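Local atomic coordinates of odorant-binding protein 1d (Locusta migratoria, PDB entry 4PT1), a protein that probably binds small odorant molecules, as a secreted, largely helical member of the PBP/GOBP family of insect odorant-binding proteins. Residues A[24-29]-A[48-53]. Numbering follows the deposited sequence.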
loop_
_atom_site.group_PDB
_atom_site.type_symbol
_atom_site.label_atom_id
_atom_site.label_comp_id
_atom_site.label_asym_id
_atom_site.label_seq_id
_atom_site.Cartn_x
_atom_site.Cartn_y
_atom_site.Cartn_z
ATOM N N SER A 24 12.315 6.110 -6.896
ATOM C CA SER A 24 13.431 7.028 -7.084
ATOM C C SER A 24 13.690 7.841 -5.814
ATOM O O SER A 24 14.839 8.029 -5.458
ATOM C CB SER A 24 13.257 7.908 -8.324
ATOM O OG SER A 24 12.354 8.969 -8.142
ATOM N N SER A 25 12.636 8.264 -5.116
ATOM C CA SER A 25 12.794 9.044 -3.855
ATOM C C SER A 25 13.411 8.243 -2.688
ATOM O O SER A 25 14.313 8.720 -1.971
ATOM C CB SER A 25 11.423 9.604 -3.447
ATOM O OG SER A 25 11.529 10.396 -2.285
ATOM N N THR A 26 12.953 7.010 -2.510
ATOM C CA THR A 26 13.251 6.222 -1.315
ATOM C C THR A 26 14.491 5.333 -1.471
ATOM O O THR A 26 15.112 4.926 -0.474
ATOM C CB THR A 26 12.053 5.328 -0.978
ATOM O OG1 THR A 26 11.760 4.496 -2.116
ATOM C CG2 THR A 26 10.814 6.176 -0.592
ATOM N N GLY A 27 14.840 5.020 -2.714
ATOM C CA GLY A 27 16.020 4.193 -3.018
ATOM C C GLY A 27 15.744 2.703 -2.882
ATOM O O GLY A 27 16.653 1.891 -2.696
ATOM N N VAL A 28 14.474 2.334 -2.978
ATOM C CA VAL A 28 14.094 0.935 -2.847
ATOM C C VAL A 28 14.179 0.334 -4.273
ATOM O O VAL A 28 13.729 0.960 -5.236
ATOM C CB VAL A 28 12.699 0.827 -2.147
ATOM C CG1 VAL A 28 11.593 0.532 -3.142
ATOM C CG2 VAL A 28 12.710 -0.212 -1.035
ATOM N N PRO A 29 14.830 -0.832 -4.438
ATOM C CA PRO A 29 14.847 -1.531 -5.725
ATOM C C PRO A 29 13.772 -2.621 -5.734
ATOM O O PRO A 29 13.001 -2.701 -4.794
ATOM C CB PRO A 29 16.239 -2.155 -5.740
ATOM C CG PRO A 29 16.470 -2.510 -4.289
ATOM C CD PRO A 29 15.646 -1.560 -3.447
ATOM N N LYS A 48 9.771 0.852 4.006
ATOM C CA LYS A 48 8.732 1.540 4.783
ATOM C C LYS A 48 8.400 2.935 4.219
ATOM O O LYS A 48 7.228 3.339 4.118
ATOM C CB LYS A 48 9.149 1.651 6.245
ATOM C CG LYS A 48 9.467 0.287 6.851
ATOM C CD LYS A 48 9.581 0.358 8.356
ATOM C CE LYS A 48 9.991 -0.992 8.923
ATOM N NZ LYS A 48 10.462 -0.878 10.327
ATOM N N CYS A 49 9.434 3.672 3.843
ATOM C CA CYS A 49 9.226 5.008 3.312
ATOM C C CYS A 49 8.637 4.952 1.904
ATOM O O CYS A 49 7.939 5.858 1.509
ATOM C CB CYS A 49 10.527 5.815 3.362
ATOM S SG CYS A 49 10.995 6.294 5.052
ATOM N N TYR A 50 8.873 3.854 1.186
ATOM C CA TYR A 50 8.200 3.607 -0.084
ATOM C C TYR A 50 6.674 3.440 0.108
ATOM O O TYR A 50 5.890 4.052 -0.622
ATOM C CB TYR A 50 8.801 2.390 -0.759
ATOM C CG TYR A 50 8.108 1.989 -2.029
ATOM C CD1 TYR A 50 8.428 2.604 -3.246
ATOM C CD2 TYR A 50 7.157 0.980 -2.034
ATOM C CE1 TYR A 50 7.810 2.216 -4.411
ATOM C CE2 TYR A 50 6.513 0.594 -3.201
ATOM C CZ TYR A 50 6.844 1.220 -4.379
ATOM O OH TYR A 50 6.229 0.821 -5.507
ATOM N N LEU A 51 6.245 2.623 1.076
ATOM C CA LEU A 51 4.825 2.530 1.459
ATOM C C LEU A 51 4.254 3.900 1.816
ATOM O O LEU A 51 3.169 4.291 1.337
ATOM C CB LEU A 51 4.618 1.566 2.642
ATOM C CG LEU A 51 4.953 0.087 2.363
ATOM C CD1 LEU A 51 4.762 -0.731 3.634
ATOM C CD2 LEU A 51 4.142 -0.498 1.203
ATOM N N LYS A 52 4.991 4.635 2.646
ATOM C CA LYS A 52 4.592 5.991 3.026
ATOM C C LYS A 52 4.428 6.871 1.791
ATOM O O LYS A 52 3.447 7.607 1.666
ATOM C CB LYS A 52 5.601 6.576 4.038
ATOM C CG LYS A 52 5.365 8.015 4.452
ATOM C CD LYS A 52 6.166 8.994 3.638
ATOM C CE LYS A 52 6.155 10.358 4.309
ATOM N NZ LYS A 52 6.900 11.326 3.493
ATOM N N CYS A 53 5.368 6.783 0.863
ATOM C CA CYS A 53 5.341 7.630 -0.320
ATOM C C CYS A 53 4.105 7.359 -1.172
ATOM O O CYS A 53 3.490 8.294 -1.661
ATOM C CB CYS A 53 6.623 7.424 -1.136
ATOM S SG CYS A 53 6.694 8.398 -2.639
#
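Thr26, at the C-terminal end of helix 15-26, illustrates how one branched residue can serve two helices with its two branches. OG1 is tucked in between the N and C of its own backbone (chi1 57°), where it hydrogen-bonds back to Cys22 O one turn earlier. That rotation sends the methyl out against helix 45-57: Thr26 CG2 lies 3.5 Å from both Cys49 C and Tyr50 N, and Cys49 CB is 4.0 Å from Thr26 CG2. With the methyl set on the peptide, the two backbones lie close, the CA atoms of Thr26 and Tyr50 being 5.8 Å apart. An alanine here would probably loosen this junction, since the methyl packed on the Cys49–Tyr50 peptide and the hydroxyl bonded to Cys22 would both be gone.

Tyr50, with CG anti to its backbone N (chi1 176°), crosses Thr26 obliquely, and Thr26 OG1 lies at the rim of the ring, close to its plane, 4.0 Å from Tyr50 CD1. Beyond the positive-phi turn at Gly27, Val28 crosses the tyrosine at roughly a right angle, Val28 CG1 coming obliquely to within 3.8 Å of Tyr50 CD1. The phenol oxygen hydrogen-bonds to Asp19, holding the ring at its tip.

Two of the three disulfides of the all-helical insect odorant-binding protein fold flank the packing: Cys22–Cys53 ties the two helices, Cys49–Cys100 reaches helix 99-113. Nearby Leu51 lines the site of the bound 2-(2-methoxyethoxy)ethanol, about 5 Å from the Tyr50 side chain. Leu33 touches both Val28 and Tyr50, so the contact joins helix 15-26 and its exit turn to helix 45-57, with helix 30-37 alongside.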